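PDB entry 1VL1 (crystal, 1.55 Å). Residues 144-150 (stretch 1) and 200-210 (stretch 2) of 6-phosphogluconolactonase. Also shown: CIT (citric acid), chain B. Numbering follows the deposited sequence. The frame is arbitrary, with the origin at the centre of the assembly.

Stretch 1 (144-150) GMGPDGH
Stretch 2, residues 200-210: KEKINRLTEIL

Both hydrogen bonds that join the loop 144-150 to the helix 200-210 run from a basic side chain to a backbone carbonyl, and one of the two donors also holds a citrate. Lys202 NZ lies 2.9 Å from Met145 O, 2.6 Å from CIT O1 and 3.1 Å from water 1, which accepts from it; the same water accepts from Met145 N at 3.0 Å. The citrate, probably derived from the crystallisation liquor, is tied to the loop as well: His150 NE2 donates to CIT O4 at 2.8 Å with an angle of 159°, and CIT O4 lies at the edge of the imidazole, near its plane.

The register is set by two CA pairs: Pro147 CA lies 5.1 Å from Lys202 CA, and Gly149 CA lies 5.9 Å from Arg205 CA, so three helical residues pass while the loop advances two. Stretch 2 is helical, with phi/psi near -62/-40 and i to i+4 bonds such as Leu206 N to Lys202 O at 2.8 Å. Stretch 1 has no regular secondary structure. Met145 is extended at -143/135, and a type I turn follows from Gly146 to Gly149, with Pro147 at -69/-6 and Asp148 at -98/0; it is closed by Gly149 N to Gly146 O at 2.9 Å. Gly149, at 91/2, has a conformation that calls for glycine, since a CB would jam against the preceding carbonyl O. At Gly146 a CB would meet His150 ND1 at 2.2 Å. Asp148 (chi1 p, 56°) braces the loop internally: its OD1 accepts from His150 N at 3.1 Å and from His150 ND1 at 2.7 Å, while the chi1 of His150 sits off the wells at 91°.

Lys202 reaches the loop by length. Its CA-to-CB bond points sideways, but an m, t, t, t chain brings its end nearer, and on the way Lys202 CE passes 3.9 Å from Pro147 N.

The CA-to-CB bond of Arg205 points toward the loop, and the side chain is folded m, m, p (chi1 to chi3). Its NH1 donates to Pro147 O at 3.0 Å and 158°, with that oxygen at the guanidinium edge, near its plane. Acidic neighbours on the helix fix the group: Arg205 NE to Glu208 OE1 at 2.8 Å and Arg205 NH2 to Glu208 OE2 at 2.9 Å make a two-pronged salt bridge, and Arg205 NH1 to Glu201 OE2 at 3.2 Å makes another. Glu201 (t, p) also packs its CG 4.0 Å from Pro147 CB.

Met145 supplies much of the apolar packing. Its CA-to-CB bond points toward the helix, and rotamer t, t, p places CE 3.6 Å from Arg205 CB and 3.9 Å from Lys202 CB, with SD 3.9 Å from Ile209 CD1. Met145 has the largest covered area, 97 Å² of the 370 Å² buried by both sides together.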

# COMPACT_ATOMS: atom_id res chain seq x y z
N GLY A 144 2.93 -2.94 3.31
CA GLY A 144 3.56 -4.07 4.01
C GLY A 144 4.80 -4.57 3.32
O GLY A 144 5.19 -4.07 2.27
N MET A 145 5.44 -5.55 3.92
CA MET A 145 6.54 -6.25 3.26
C MET A 145 6.45 -7.69 3.67
O MET A 145 6.19 -7.99 4.80
CB MET A 145 7.87 -5.70 3.75
CG MET A 145 9.06 -6.44 3.20
SD MET A 145 10.66 -5.92 3.88
CE MET A 145 10.54 -6.73 5.44
N GLY A 146 6.60 -8.58 2.71
CA GLY A 146 6.57 -9.97 2.96
C GLY A 146 7.81 -10.44 3.66
O GLY A 146 8.83 -9.75 3.66
N PRO A 147 7.79 -11.65 4.20
CA PRO A 147 8.97 -12.25 4.82
C PRO A 147 10.10 -12.60 3.84
O PRO A 147 11.21 -12.98 4.25
CB PRO A 147 8.41 -13.49 5.52
CG PRO A 147 7.21 -13.83 4.76
CD PRO A 147 6.63 -12.57 4.17
N ASP A 148 9.81 -12.44 2.54
CA ASP A 148 10.81 -12.50 1.47
C ASP A 148 11.33 -11.14 0.99
O ASP A 148 12.20 -11.07 0.11
CB ASP A 148 10.25 -13.28 0.28
CG ASP A 148 8.95 -12.72 -0.25
OD1 ASP A 148 8.43 -11.69 0.25
OD2 ASP A 148 8.32 -13.31 -1.18
N GLY A 149 10.84 -10.03 1.58
CA GLY A 149 11.27 -8.76 1.15
C GLY A 149 10.42 -8.13 0.06
O GLY A 149 10.69 -7.01 -0.35
N HIS A 150 9.34 -8.81 -0.37
CA HIS A 150 8.52 -8.29 -1.43
C HIS A 150 7.64 -7.11 -0.93
O HIS A 150 7.39 -6.96 0.27
CB HIS A 150 7.69 -9.43 -2.09
CG HIS A 150 6.35 -9.66 -1.48
ND1 HIS A 150 6.12 -10.64 -0.53
CD2 HIS A 150 5.15 -9.07 -1.71
CE1 HIS A 150 4.84 -10.62 -0.19
NE2 HIS A 150 4.22 -9.69 -0.90
N LYS A 200 10.31 -11.30 13.80
CA LYS A 200 11.75 -11.54 13.60
C LYS A 200 12.13 -11.71 12.15
O LYS A 200 13.15 -11.20 11.72
CB LYS A 200 12.21 -12.76 14.42
CG LYS A 200 12.30 -12.44 15.89
CD LYS A 200 12.82 -13.57 16.77
CE LYS A 200 12.93 -13.08 18.21
NZ LYS A 200 13.11 -14.19 19.18
N GLU A 201 11.34 -12.43 11.38
CA GLU A 201 11.73 -12.66 9.98
C GLU A 201 11.77 -11.39 9.16
O GLU A 201 12.67 -11.20 8.33
CB GLU A 201 10.80 -13.67 9.31
CG GLU A 201 11.40 -14.33 8.08
CD GLU A 201 12.59 -15.25 8.37
OE1 GLU A 201 13.06 -15.39 9.54
OE2 GLU A 201 13.05 -15.90 7.41
N LYS A 202 10.77 -10.53 9.36
CA LYS A 202 10.72 -9.28 8.62
C LYS A 202 11.78 -8.31 9.13
O LYS A 202 12.37 -7.59 8.35
CB LYS A 202 9.35 -8.67 8.65
CG LYS A 202 8.34 -9.59 7.99
CD LYS A 202 7.07 -8.95 7.84
CE LYS A 202 6.04 -9.94 7.29
NZ LYS A 202 4.79 -9.18 7.07
N ILE A 203 12.06 -8.34 10.43
CA ILE A 203 13.22 -7.59 10.95
C ILE A 203 14.51 -8.06 10.26
O ILE A 203 15.35 -7.26 9.86
CB ILE A 203 13.33 -7.73 12.50
CG1 ILE A 203 12.20 -6.96 13.16
CG2 ILE A 203 14.66 -7.19 12.94
CD1 ILE A 203 11.96 -7.32 14.56
N ASN A 204 14.65 -9.35 10.06
CA ASN A 204 15.83 -9.88 9.38
C ASN A 204 15.91 -9.26 7.99
O ASN A 204 16.96 -8.76 7.55
CB ASN A 204 15.78 -11.41 9.27
CG ASN A 204 16.05 -12.11 10.55
OD1 ASN A 204 16.77 -11.60 11.40
ND2 ASN A 204 15.49 -13.31 10.70
N ARG A 205 14.78 -9.26 7.28
CA ARG A 205 14.77 -8.67 5.94
C ARG A 205 15.11 -7.17 5.98
O ARG A 205 15.86 -6.68 5.14
CB ARG A 205 13.43 -8.83 5.24
CG ARG A 205 13.01 -10.25 4.97
CD ARG A 205 13.87 -11.02 3.96
NE ARG A 205 15.02 -11.62 4.58
CZ ARG A 205 14.98 -12.69 5.38
NH1 ARG A 205 13.83 -13.30 5.67
NH2 ARG A 205 16.09 -13.17 5.89
N LEU A 206 14.55 -6.45 6.96
CA LEU A 206 14.91 -5.05 7.12
C LEU A 206 16.39 -4.87 7.38
O LEU A 206 17.03 -3.96 6.83
CB LEU A 206 14.08 -4.36 8.19
CG LEU A 206 14.50 -2.90 8.45
CD1 LEU A 206 14.27 -2.03 7.23
CD2 LEU A 206 13.65 -2.41 9.59
N THR A 207 17.01 -5.73 8.19
CA THR A 207 18.47 -5.59 8.37
C THR A 207 19.26 -5.79 7.07
O THR A 207 20.25 -5.15 6.86
CB THR A 207 19.04 -6.48 9.45
OG1 THR A 207 18.85 -7.86 9.14
CG2 THR A 207 18.34 -6.20 10.82
N GLU A 208 18.78 -6.70 6.22
CA GLU A 208 19.38 -6.90 4.91
C GLU A 208 19.24 -5.63 4.05
O GLU A 208 20.20 -5.23 3.39
CB GLU A 208 18.74 -8.13 4.25
CG GLU A 208 19.04 -9.43 5.00
CD GLU A 208 18.23 -10.65 4.53
OE1 GLU A 208 17.38 -10.54 3.65
OE2 GLU A 208 18.47 -11.72 5.11
N ILE A 209 18.09 -4.98 4.11
CA ILE A 209 17.83 -3.70 3.42
C ILE A 209 18.80 -2.61 3.90
O ILE A 209 19.36 -1.85 3.11
CB ILE A 209 16.35 -3.30 3.57
CG1 ILE A 209 15.53 -4.18 2.63
CG2 ILE A 209 16.12 -1.88 3.21
CD1 ILE A 209 14.07 -4.28 2.96
N LEU A 210 19.03 -2.57 5.21
CA LEU A 210 20.02 -1.63 5.77
C LEU A 210 21.45 -1.89 5.29
O LEU A 210 22.32 -1.00 5.36
CB LEU A 210 19.98 -1.63 7.32
CG LEU A 210 18.66 -1.19 7.96
CD1 LEU A 210 18.71 -1.18 9.46
CD2 LEU A 210 18.23 0.17 7.43
C1 CIT B . 2.63 -10.39 5.05
O1 CIT B . 2.44 -9.85 6.18
O2 CIT B . 3.31 -11.44 4.95
C2 CIT B . 2.04 -9.74 3.83
C3 CIT B . 1.33 -10.76 2.92
O7 CIT B . 2.37 -11.55 2.26
C4 CIT B . 0.44 -10.08 1.85
C5 CIT B . 1.31 -9.18 0.97
O3 CIT B . 1.80 -8.12 1.48
O4 CIT B . 1.54 -9.44 -0.25
C6 CIT B . 0.40 -11.64 3.76
O5 CIT B . -0.30 -11.16 4.69
O6 CIT B . 0.34 -12.87 3.48
O HOH W 1 4.05 -6.26 6.47